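PDB 4OH1: L-iditol 2-dehydrogenase from Clostridium scindens, which probably oxidises L-iditol and related polyols with NAD+ as hydride acceptor, as a zinc-dependent member of the medium-chain alcohol dehydrogenase family. Local coordinates for residues 9-13 with 61-65; 115-119 with 299-303; 241-245 with 261-267. Residue numbers count along the deposited sequence, not the author numbering.

Contact 1. Residues 9-13 with 61-65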
ATOM      1  N   SER A   9      30.590  28.240 -18.609  1.00 60.94           N
ATOM      2  CA  SER A   9      30.052  27.877 -19.919  1.00 64.93           C
ATOM      3  C   SER A   9      29.468  26.480 -19.886  1.00 69.01           C
ATOM      4  O   SER A   9      29.842  25.676 -19.040  1.00 68.64           O
ATOM      5  CB  SER A   9      31.169  27.910 -20.947  1.00 67.76           C
ATOM      6  OG  SER A   9      32.064  26.830 -20.718  1.00 70.43           O
ATOM      7  N   ILE A  10      28.571  26.182 -20.823  1.00 78.29           N
ATOM      8  CA  ILE A  10      28.002  24.821 -20.983  1.00 90.78           C
ATOM      9  C   ILE A  10      28.418  24.241 -22.328  1.00 92.47           C
ATOM     10  O   ILE A  10      29.053  24.938 -23.126  1.00 90.38           O
ATOM     11  CB  ILE A  10      26.454  24.813 -20.927  1.00 97.03           C
ATOM     12  CG1 ILE A  10      25.907  25.981 -21.768  1.00104.49           C
ATOM     13  CG2 ILE A  10      25.951  24.879 -19.465  1.00 93.85           C
ATOM     14  CD1 ILE A  10      24.533  25.739 -22.329  1.00110.99           C
ATOM     15  N   ARG A  11      28.050  22.983 -22.596  1.00 97.78           N
ATOM     16  CA  ARG A  11      28.473  22.346 -23.851  1.00106.93           C
ATOM     17  C   ARG A  11      28.018  23.153 -25.074  1.00102.44           C
ATOM     18  O   ARG A  11      26.808  23.368 -25.236  1.00 98.52           O
ATOM     19  CB  ARG A  11      27.947  20.911 -23.970  1.00110.09           C
ATOM     20  CG  ARG A  11      28.481  20.211 -25.237  1.00109.79           C
ATOM     21  CD  ARG A  11      28.382  18.696 -25.151  1.00108.23           C
ATOM     22  NE  ARG A  11      29.148  18.051 -26.214  1.00106.14           N
ATOM     23  CZ  ARG A  11      29.222  16.739 -26.409  1.00103.02           C
ATOM     24  NH1 ARG A  11      28.559  15.904 -25.627  1.00 99.78           N
ATOM     25  NH2 ARG A  11      29.964  16.259 -27.401  1.00109.80           N
ATOM     26  N   ASP A  12      28.993  23.595 -25.887  1.00 98.65           N
ATOM     27  CA  ASP A  12      28.769  24.304 -27.172  1.00102.81           C
ATOM     28  C   ASP A  12      28.905  23.268 -28.318  1.00101.05           C
ATOM     29  O   ASP A  12      30.016  22.934 -28.737  1.00 98.63           O
ATOM     30  CB  ASP A  12      29.779  25.481 -27.328  1.00103.09           C
ATOM     31  CG  ASP A  12      29.538  26.359 -28.590  1.00108.17           C
ATOM     32  OD1 ASP A  12      28.596  26.100 -29.370  1.00104.66           O
ATOM     33  OD2 ASP A  12      30.316  27.326 -28.804  1.00107.34           O
ATOM     34  N   PHE A  13      27.773  22.742 -28.795  1.00 97.38           N
ATOM     35  CA  PHE A  13      27.773  21.760 -29.879  1.00 93.59           C
ATOM     36  C   PHE A  13      28.225  22.356 -31.222  1.00 99.40           C
ATOM     37  O   PHE A  13      28.914  21.663 -31.946  1.00102.18           O
ATOM     38  CB  PHE A  13      26.408  21.096 -30.023  1.00 90.57           C
ATOM     39  CG  PHE A  13      26.051  20.184 -28.880  1.00 87.87           C
ATOM     40  CD1 PHE A  13      26.624  18.918 -28.782  1.00 88.34           C
ATOM     41  CD2 PHE A  13      25.120  20.584 -27.908  1.00 89.65           C
ATOM     42  CE1 PHE A  13      26.279  18.048 -27.728  1.00 87.85           C
ATOM     43  CE2 PHE A  13      24.758  19.733 -26.838  1.00 90.67           C
ATOM     44  CZ  PHE A  13      25.340  18.458 -26.746  1.00 90.42           C
ATOM     45  N   GLU A  61      18.555  24.434 -23.414  1.00120.86           N
ATOM     46  CA  GLU A  61      19.920  24.875 -23.647  1.00112.12           C
ATOM     47  C   GLU A  61      20.069  26.397 -23.805  1.00111.92           C
ATOM     48  O   GLU A  61      21.095  26.964 -23.415  1.00108.66           O
ATOM     49  CB  GLU A  61      20.483  24.160 -24.875  1.00109.43           C
ATOM     50  CG  GLU A  61      21.985  24.126 -24.909  1.00110.56           C
ATOM     51  CD  GLU A  61      22.497  23.602 -26.200  1.00109.73           C
ATOM     52  OE1 GLU A  61      22.220  22.415 -26.499  1.00121.46           O
ATOM     53  OE2 GLU A  61      23.171  24.378 -26.906  1.00 94.93           O
ATOM     54  N   SER A  62      19.072  27.062 -24.377  1.00109.26           N
ATOM     55  CA  SER A  62      19.191  28.504 -24.595  1.00110.38           C
ATOM     56  C   SER A  62      18.991  29.269 -23.311  1.00107.87           C
ATOM     57  O   SER A  62      19.684  30.257 -23.030  1.00 98.99           O
ATOM     58  CB  SER A  62      18.177  28.972 -25.617  1.00110.79           C
ATOM     59  OG  SER A  62      18.756  28.886 -26.894  1.00113.72           O
ATOM     60  N   THR A  63      18.015  28.793 -22.549  1.00111.57           N
ATOM     61  CA  THR A  63      17.626  29.399 -21.288  1.00114.37           C
ATOM     62  C   THR A  63      18.845  29.445 -20.306  1.00107.86           C
ATOM     63  O   THR A  63      19.214  30.538 -19.850  1.00107.22           O
ATOM     64  CB  THR A  63      16.317  28.687 -20.704  1.00115.57           C
ATOM     65  OG1 THR A  63      16.540  27.281 -20.537  1.00120.66           O
ATOM     66  CG2 THR A  63      15.092  28.845 -21.643  1.00109.64           C
ATOM     67  N   THR A  64      19.492  28.291 -20.055  1.00100.79           N
ATOM     68  CA  THR A  64      20.651  28.174 -19.124  1.00 96.49           C
ATOM     69  C   THR A  64      21.836  29.087 -19.492  1.00 91.77           C
ATOM     70  O   THR A  64      22.372  29.786 -18.619  1.00 84.03           O
ATOM     71  CB  THR A  64      21.182  26.691 -18.980  1.00 96.42           C
ATOM     72  OG1 THR A  64      21.432  26.139 -20.271  1.00109.29           O
ATOM     73  CG2 THR A  64      20.189  25.788 -18.275  1.00 93.81           C
ATOM     74  N   ARG A  65      22.229  29.077 -20.774  1.00 90.38           N
ATOM     75  CA  ARG A  65      23.284  29.981 -21.301  1.00 94.45           C
ATOM     76  C   ARG A  65      22.913  31.450 -21.059  1.00 91.57           C
ATOM     77  O   ARG A  65      23.795  32.286 -20.819  1.00 86.92           O
ATOM     78  CB  ARG A  65      23.536  29.734 -22.803  1.00 97.59           C
ATOM     79  CG  ARG A  65      24.843  30.362 -23.387  1.00 96.87           C
ATOM     80  CD  ARG A  65      24.966  30.101 -24.912  1.00100.00           C
ATOM     81  NE  ARG A  65      24.362  28.808 -25.292  1.00102.82           N
ATOM     82  CZ  ARG A  65      25.018  27.656 -25.524  1.00100.21           C
ATOM     83  NH1 ARG A  65      26.351  27.564 -25.471  1.00 95.58           N
ATOM     84  NH2 ARG A  65      24.320  26.563 -25.828  1.00 97.39           N
TER
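Residues 61-65 are helical throughout, with phi -58° to -76° and psi -33° to -54°, whereas 9-13 leave the end of strand 2-9 as an irregular loop. The backbones stay well apart: the closest CA atoms, those of Ile-10 and Arg-65, are 7.0 Å from each other, so mainly side chains make the contact. Ile-10 is the principal one. Its CA-to-CB bond points toward the helix, and its CD1 lies 3.8 Å from Glu-61 O, 3.7 Å from Thr-64 OG1 and 3.6 Å from Arg-65 NH2, the last approach being over one face of the guanidinium. That guanidinium is held by a salt bridge one helical turn back, Arg-65 NH2 to Glu-61 OE2 at 2.7 Å, an i to i+4 pair that lays both long side chains along the loop. Arg-11 O is 4.1 Å from Arg-65 NH2, near the guanidinium plane but too far for a hydrogen bond. Phe-13 turns the edge of its ring to the carboxylate, with CD2 3.7 Å from Glu-61 OE1. The 256 Å² buried here is therefore mostly van der Waals contact at the surface, away from both zinc sites. Ile-10 also touches Leu-57, and Arg-11 NH1 is hydrogen-bonded to Thr-54 O at the end of helix 48-54; the contact thus seats the loop between strands 2-9 and 20-26 against helix 60-66 and the loop preceding that helix.

Contact 2. Residues 115-119 with 299-303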
ATOM      1  N   GLY A 115       0.649  17.067  -0.066  1.00 45.25           N
ATOM      2  CA  GLY A 115       1.803  16.318   0.403  1.00 41.88           C
ATOM      3  C   GLY A 115       2.838  16.055  -0.681  1.00 46.37           C
ATOM      4  O   GLY A 115       3.911  15.442  -0.408  1.00 42.62           O
ATOM      5  N   LYS A 116       2.571  16.529  -1.905  1.00 44.18           N
ATOM      6  CA  LYS A 116       3.439  16.180  -3.008  1.00 43.39           C
ATOM      7  C   LYS A 116       4.393  17.345  -3.265  1.00 42.02           C
ATOM      8  O   LYS A 116       4.373  17.980  -4.296  1.00 42.08           O
ATOM      9  CB  LYS A 116       2.597  15.812  -4.208  1.00 43.82           C
ATOM     10  CG  LYS A 116       1.548  14.732  -3.892  1.00 48.97           C
ATOM     11  CD  LYS A 116       1.410  13.710  -5.017  1.00 56.13           C
ATOM     12  CE  LYS A 116       0.031  13.087  -5.097  1.00 59.13           C
ATOM     13  NZ  LYS A 116      -0.868  14.117  -5.659  1.00 62.33           N
ATOM     14  N   VAL A 117       5.224  17.630  -2.280  1.00 39.92           N
ATOM     15  CA  VAL A 117       6.029  18.846  -2.312  1.00 40.73           C
ATOM     16  C   VAL A 117       7.090  18.782  -3.421  1.00 42.25           C
ATOM     17  O   VAL A 117       7.508  19.804  -3.909  1.00 42.19           O
ATOM     18  CB  VAL A 117       6.694  19.144  -0.913  1.00 40.15           C
ATOM     19  CG1 VAL A 117       5.660  19.627   0.147  1.00 38.25           C
ATOM     20  CG2 VAL A 117       7.458  17.950  -0.389  1.00 39.40           C
ATOM     21  N   ASN A 118       7.528  17.581  -3.804  1.00 39.61           N
ATOM     22  CA  ASN A 118       8.405  17.402  -4.965  1.00 39.61           C
ATOM     23  C   ASN A 118       7.800  17.792  -6.303  1.00 46.58           C
ATOM     24  O   ASN A 118       8.542  17.896  -7.290  1.00 50.14           O
ATOM     25  CB  ASN A 118       8.888  15.966  -5.044  1.00 43.55           C
ATOM     26  CG  ASN A 118       7.732  14.965  -5.270  1.00 45.66           C
ATOM     27  OD1 ASN A 118       6.717  14.985  -4.547  1.00 42.28           O
ATOM     28  ND2 ASN A 118       7.866  14.128  -6.315  1.00 44.88           N
ATOM     29  N   LEU A 119       6.471  18.008  -6.325  1.00 43.48           N
ATOM     30  CA  LEU A 119       5.748  18.534  -7.478  1.00 44.66           C
ATOM     31  C   LEU A 119       5.316  19.951  -7.196  1.00 44.93           C
ATOM     32  O   LEU A 119       4.399  20.449  -7.835  1.00 44.53           O
ATOM     33  CB  LEU A 119       4.482  17.675  -7.810  1.00 45.83           C
ATOM     34  CG  LEU A 119       4.695  16.159  -7.873  1.00 46.55           C
ATOM     35  CD1 LEU A 119       3.367  15.449  -8.051  1.00 47.26           C
ATOM     36  CD2 LEU A 119       5.690  15.804  -8.991  1.00 47.06           C
ATOM     37  N   ILE A 299      10.680  11.839  -9.830  1.00 54.74           N
ATOM     38  CA  ILE A 299      11.272  13.196  -9.685  1.00 59.53           C
ATOM     39  C   ILE A 299      11.480  13.694  -8.230  1.00 57.69           C
ATOM     40  O   ILE A 299      10.530  13.918  -7.456  1.00 50.31           O
ATOM     41  CB  ILE A 299      10.545  14.323 -10.506  1.00 61.87           C
ATOM     42  CG1 ILE A 299      11.426  15.628 -10.460  1.00 67.70           C
ATOM     43  CG2 ILE A 299       9.059  14.483 -10.038  1.00 59.62           C
ATOM     44  CD1 ILE A 299      11.487  16.534 -11.709  1.00 63.08           C
ATOM     45  N   GLN A 300      12.766  13.854  -7.913  1.00 56.00           N
ATOM     46  CA  GLN A 300      13.299  14.495  -6.688  1.00 59.18           C
ATOM     47  C   GLN A 300      13.198  13.643  -5.442  1.00 54.05           C
ATOM     48  O   GLN A 300      14.167  13.590  -4.694  1.00 57.47           O
ATOM     49  CB  GLN A 300      12.689  15.879  -6.404  1.00 57.60           C
ATOM     50  CG  GLN A 300      13.153  16.978  -7.328  1.00 60.37           C
ATOM     51  CD  GLN A 300      12.648  18.361  -6.903  1.00 62.33           C
ATOM     52  OE1 GLN A 300      12.269  18.586  -5.740  1.00 61.04           O
ATOM     53  NE2 GLN A 300      12.629  19.282  -7.854  1.00 61.62           N
ATOM     54  N   GLY A 301      12.060  12.988  -5.223  1.00 44.06           N
ATOM     55  CA  GLY A 301      11.777  12.389  -3.913  1.00 44.34           C
ATOM     56  C   GLY A 301      11.094  13.454  -3.013  1.00 49.00           C
ATOM     57  O   GLY A 301      11.205  14.682  -3.264  1.00 49.91           O
ATOM     58  N   ALA A 302      10.377  12.997  -1.990  1.00 42.45           N
ATOM     59  CA  ALA A 302       9.658  13.852  -1.058  1.00 44.72           C
ATOM     60  C   ALA A 302       9.753  13.285   0.327  1.00 45.76           C
ATOM     61  O   ALA A 302       9.528  12.080   0.487  1.00 40.38           O
ATOM     62  CB  ALA A 302       8.182  13.889  -1.408  1.00 44.62           C
ATOM     63  N   TRP A 303      10.000  14.140   1.326  1.00 38.93           N
ATOM     64  CA  TRP A 303      10.063  13.701   2.706  1.00 37.64           C
ATOM     65  C   TRP A 303      11.119  12.646   2.995  1.00 32.39           C
ATOM     66  O   TRP A 303      10.922  11.849   3.868  1.00 35.71           O
ATOM     67  CB  TRP A 303       8.715  13.131   3.136  1.00 39.90           C
ATOM     68  CG  TRP A 303       7.554  14.030   2.755  1.00 42.53           C
ATOM     69  CD1 TRP A 303       6.475  13.667   2.020  1.00 46.43           C
ATOM     70  CD2 TRP A 303       7.349  15.423   3.108  1.00 42.62           C
ATOM     71  NE1 TRP A 303       5.619  14.740   1.877  1.00 48.20           N
ATOM     72  CE2 TRP A 303       6.123  15.818   2.553  1.00 44.14           C
ATOM     73  CE3 TRP A 303       8.079  16.364   3.842  1.00 44.28           C
ATOM     74  CZ2 TRP A 303       5.622  17.114   2.683  1.00 45.96           C
ATOM     75  CZ3 TRP A 303       7.584  17.668   3.948  1.00 45.44           C
ATOM     76  CH2 TRP A 303       6.373  18.015   3.382  1.00 44.31           C
TER
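Trp-303 presents one face of its indole to Val-117, whose CG2 stands 3.9 Å from the centroid of the six-membered ring and 19° off the ring normal, a CH-pi contact; Val-117 CG1 reaches Trp-303 CZ2 at 3.6 Å. The edge of the same indole is used for polarity: Trp-303 NE1 donates to Gly-115 O at 2.9 Å, with an angle of 142° at the hydrogen. Gly-115 ends helix 110-113 in a Schellman motif, and its phi of 89° calls for glycine. Lys-116 follows as the centre of an inverse gamma turn, after which Val-117 and Asn-118 form a 3-10 segment. This segment lies within the structural zinc lobe characteristic of the family: Cys-112 and Cys-120, two of the four cysteines holding that zinc, bracket it in sequence, and the side chain of Val-117 is about 6 Å from the metal. Residues 299-303, from the Rossmann domain, run alongside irregularly, with positive phi at Gln-300, Gly-301 and Trp-303; the 88° of Gly-301 calls for glycine. Asn-118 fits against them, its ND2 donating to Ile-299 O at 2.9 Å and 162°, its CB 3.2 Å from Gly-301 O and its OD1 3.6 Å from Ala-302 CB. Beyond it, Leu-119 CD2 meets Ile-299 CG2 at 3.8 Å. Ile-299 N is hydrogen-bonded to Gln-292 OE1 of a second subunit, and Trp-303 packs on Cys-112 of a third.

Contact 3. Residues 241-245 with 261-267. With EDO (1,2-ethanediol), chain F.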
ATOM      1  N   ARG A 241      13.218 -13.609 -14.786  1.00 38.69           N
ATOM      2  CA  ARG A 241      13.276 -12.200 -15.054  1.00 38.35           C
ATOM      3  C   ARG A 241      13.279 -11.419 -13.711  1.00 36.00           C
ATOM      4  O   ARG A 241      13.055 -12.006 -12.653  1.00 36.54           O
ATOM      5  CB  ARG A 241      12.155 -11.819 -15.992  1.00 38.04           C
ATOM      6  CG  ARG A 241      12.449 -12.242 -17.388  1.00 42.91           C
ATOM      7  CD  ARG A 241      11.538 -11.610 -18.376  1.00 43.82           C
ATOM      8  NE  ARG A 241      10.329 -12.387 -18.444  1.00 48.76           N
ATOM      9  CZ  ARG A 241       9.146 -11.927 -18.858  1.00 51.61           C
ATOM     10  NH1 ARG A 241       8.948 -10.649 -19.165  1.00 50.86           N
ATOM     11  NH2 ARG A 241       8.130 -12.760 -18.903  1.00 50.31           N
ATOM     12  N   TYR A 242      13.611 -10.132 -13.778  1.00 33.27           N
ATOM     13  CA  TYR A 242      13.840  -9.329 -12.604  1.00 31.35           C
ATOM     14  C   TYR A 242      12.605  -8.649 -12.041  1.00 30.90           C
ATOM     15  O   TYR A 242      11.851  -8.022 -12.764  1.00 30.77           O
ATOM     16  CB  TYR A 242      14.959  -8.327 -12.876  1.00 31.87           C
ATOM     17  CG  TYR A 242      16.295  -9.000 -12.978  1.00 32.05           C
ATOM     18  CD1 TYR A 242      16.673  -9.654 -14.143  1.00 35.61           C
ATOM     19  CD2 TYR A 242      17.180  -8.989 -11.935  1.00 33.78           C
ATOM     20  CE1 TYR A 242      17.873 -10.320 -14.226  1.00 34.87           C
ATOM     21  CE2 TYR A 242      18.428  -9.656 -12.020  1.00 34.14           C
ATOM     22  CZ  TYR A 242      18.745 -10.319 -13.150  1.00 36.59           C
ATOM     23  OH  TYR A 242      19.964 -10.953 -13.274  1.00 35.59           O
ATOM     24  N   ASP A 243      12.407  -8.742 -10.733  1.00 31.60           N
ATOM     25  CA  ASP A 243      11.212  -8.090 -10.141  1.00 32.15           C
ATOM     26  C   ASP A 243      11.280  -6.552 -10.124  1.00 31.70           C
ATOM     27  O   ASP A 243      10.264  -5.889 -10.220  1.00 27.23           O
ATOM     28  CB  ASP A 243      10.920  -8.603  -8.745  1.00 33.33           C
ATOM     29  CG  ASP A 243      10.864 -10.132  -8.689  1.00 35.63           C
ATOM     30  OD1 ASP A 243      10.074 -10.772  -9.398  1.00 36.26           O
ATOM     31  OD2 ASP A 243      11.650 -10.689  -7.933  1.00 36.35           O
ATOM     32  N   CYS A 244      12.492  -6.020 -10.056  1.00 29.66           N
ATOM     33  CA  CYS A 244      12.740  -4.628  -9.863  1.00 31.01           C
ATOM     34  C   CYS A 244      13.810  -4.238 -10.869  1.00 30.69           C
ATOM     35  O   CYS A 244      14.836  -4.881 -10.934  1.00 31.09           O
ATOM     36  CB  CYS A 244      13.281  -4.390  -8.460  1.00 31.20           C
ATOM     37  SG  CYS A 244      12.223  -5.059  -7.131  1.00 31.52           S
ATOM     38  N   VAL A 245      13.538  -3.233 -11.675  1.00 29.98           N
ATOM     39  CA  VAL A 245      14.531  -2.683 -12.593  1.00 33.64           C
ATOM     40  C   VAL A 245      14.696  -1.172 -12.334  1.00 35.07           C
ATOM     41  O   VAL A 245      13.702  -0.409 -12.281  1.00 34.28           O
ATOM     42  CB  VAL A 245      14.135  -2.970 -14.066  1.00 32.25           C
ATOM     43  CG1 VAL A 245      14.975  -2.181 -15.046  1.00 31.27           C
ATOM     44  CG2 VAL A 245      14.252  -4.471 -14.392  1.00 33.56           C
ATOM     45  N   LEU A 261      14.243  -7.091 -19.362  1.00 37.47           N
ATOM     46  CA  LEU A 261      14.608  -7.834 -18.147  1.00 38.48           C
ATOM     47  C   LEU A 261      13.510  -7.939 -17.118  1.00 35.44           C
ATOM     48  O   LEU A 261      13.509  -8.813 -16.265  1.00 38.31           O
ATOM     49  CB  LEU A 261      15.796  -7.148 -17.456  1.00 38.59           C
ATOM     50  CG  LEU A 261      17.133  -7.210 -18.159  1.00 38.32           C
ATOM     51  CD1 LEU A 261      18.069  -6.234 -17.496  1.00 41.13           C
ATOM     52  CD2 LEU A 261      17.718  -8.590 -18.163  1.00 38.78           C
ATOM     53  N   LEU A 262      12.550  -7.065 -17.207  1.00 34.75           N
ATOM     54  CA  LEU A 262      11.549  -6.965 -16.208  1.00 33.07           C
ATOM     55  C   LEU A 262      10.576  -8.182 -16.195  1.00 35.19           C
ATOM     56  O   LEU A 262      10.016  -8.560 -17.199  1.00 34.79           O
ATOM     57  CB  LEU A 262      10.783  -5.638 -16.430  1.00 32.09           C
ATOM     58  CG  LEU A 262       9.886  -5.276 -15.222  1.00 35.78           C
ATOM     59  CD1 LEU A 262      10.677  -4.915 -14.003  1.00 33.21           C
ATOM     60  CD2 LEU A 262       8.987  -4.112 -15.641  1.00 38.25           C
ATOM     61  N   ALA A 263      10.401  -8.781 -15.034  1.00 33.23           N
ATOM     62  CA  ALA A 263       9.460  -9.891 -14.851  1.00 32.08           C
ATOM     63  C   ALA A 263       8.021  -9.478 -14.995  1.00 32.76           C
ATOM     64  O   ALA A 263       7.688  -8.293 -14.940  1.00 33.87           O
ATOM     65  CB  ALA A 263       9.655 -10.491 -13.503  1.00 33.70           C
ATOM     66  N   ARG A 264       7.145 -10.470 -15.170  1.00 34.54           N
ATOM     67  CA  ARG A 264       5.723 -10.223 -15.179  1.00 34.94           C
ATOM     68  C   ARG A 264       5.343  -9.635 -13.835  1.00 34.49           C
ATOM     69  O   ARG A 264       5.860 -10.055 -12.821  1.00 33.69           O
ATOM     70  CB  ARG A 264       4.925 -11.501 -15.450  1.00 39.17           C
ATOM     71  CG  ARG A 264       5.228 -12.133 -16.786  1.00 44.17           C
ATOM     72  CD  ARG A 264       4.404 -13.443 -17.024  1.00 46.54           C
ATOM     73  NE  ARG A 264       3.076 -13.142 -17.548  1.00 48.38           N
ATOM     74  CZ  ARG A 264       2.073 -14.017 -17.566  1.00 55.26           C
ATOM     75  NH1 ARG A 264       2.249 -15.238 -17.077  1.00 54.09           N
ATOM     76  NH2 ARG A 264       0.883 -13.687 -18.057  1.00 56.85           N
ATOM     77  N   ASP A 265       4.472  -8.640 -13.835  1.00 33.34           N
ATOM     78  CA  ASP A 265       4.139  -7.910 -12.635  1.00 33.40           C
ATOM     79  C   ASP A 265       5.318  -7.152 -11.976  1.00 31.43           C
ATOM     80  O   ASP A 265       5.215  -6.756 -10.838  1.00 29.90           O
ATOM     81  CB  ASP A 265       3.482  -8.840 -11.589  1.00 34.12           C
ATOM     82  CG  ASP A 265       2.620  -8.081 -10.597  1.00 39.91           C
ATOM     83  OD1 ASP A 265       1.954  -7.083 -11.013  1.00 40.53           O
ATOM     84  OD2 ASP A 265       2.578  -8.460  -9.396  1.00 44.03           O
ATOM     85  N   GLY A 266       6.435  -6.995 -12.654  1.00 33.09           N
ATOM     86  CA  GLY A 266       7.586  -6.301 -12.099  1.00 33.38           C
ATOM     87  C   GLY A 266       7.474  -4.777 -12.154  1.00 33.88           C
ATOM     88  O   GLY A 266       6.592  -4.244 -12.829  1.00 29.57           O
ATOM     89  N   ASP A 267       8.396  -4.091 -11.469  1.00 30.60           N
ATOM     90  CA  ASP A 267       8.396  -2.630 -11.391  1.00 30.49           C
ATOM     91  C   ASP A 267       9.689  -2.107 -11.915  1.00 30.26           C
ATOM     92  O   ASP A 267      10.776  -2.416 -11.390  1.00 30.57           O
ATOM     93  CB  ASP A 267       8.206  -2.116  -9.977  1.00 30.98           C
ATOM     94  CG  ASP A 267       6.866  -2.453  -9.422  1.00 33.00           C
ATOM     95  OD1 ASP A 267       5.946  -1.646  -9.644  1.00 35.03           O
ATOM     96  OD2 ASP A 267       6.734  -3.514  -8.758  1.00 34.16           O
TER
HETATM   97  C1  EDO F 405      10.003 -14.371 -11.095  1.00 73.09           C
HETATM   98  O1  EDO F 405      10.983 -13.451 -10.602  1.00 72.86           O
HETATM   99  C2  EDO F 405       9.984 -15.595 -10.191  1.00 74.22           C
HETATM  100  O2  EDO F 405       9.691 -15.220  -8.824  1.00 72.03           O
HETATM  101  O   HOH W   1       8.242  -5.546  -8.024  1.00 33.31           O
HETATM  102  O   HOH W   2       7.626  -9.392 -10.554  1.00 42.83           O
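The methyl end of Leu-262 fills a hollow against the 242-245 backbone: CD1 lies 3.5 Å from Tyr-242 O, 3.9 Å from Asp-243 O and 3.6 Å from Val-245 CG2. Gly-266 leaves that hollow open, since a CB there would come within 2.8 Å of Leu-262 CD1. Ala-263 is the next bump, its CA 3.5 Å from Arg-241 CB. Parallel pairing sets the register in two steps: Tyr-242 N to Leu-261 O and Ala-263 N to Tyr-242 O, both 2.8 Å, then Asp-267 N to Asp-243 O and Val-245 N to Asp-267 O, both 2.9 Å. Between them the type II turn 263-266 bulges away, and water 2 fills the gap, donating to Asp-243 OD1 (3.0 Å) and Arg-264 O (2.9 Å), with Asp-243 OD2 hydrogen-bonded to Ser-176 N. Ethanediol, probably from the crystallisation liquor, has O1 3.1 Å from Asp-243 OD1 and 3.3 Å from Arg-241 O. This beta-alpha-beta Rossmann unit runs through helix 252-261; strand 242-247 also pairs with 176-180, and 266-270 with 294-297.

In the fold
The three contacts are separate, with no shared atoms. Contact 1 closes before contact 2 opens, and contact 3 is nested inside the 179-residue interval that contact 2 spans. Contact 1 lies toward the periphery of the GroES-like part, its centre 28 Å from that of contact 2 and 38 Å from that of contact 3. Contact 3 belongs to the parallel Rossmann sheet, while contact 2 joins the structural zinc lobe to the loop after strand 294-297, the edge strand of that sheet within the chain. Centres of contacts 2 and 3 are 25 Å apart, yet both touch the second subunit: Leu-119 packs on Arg-264 of the second subunit, linking the two contacts in the tetramer.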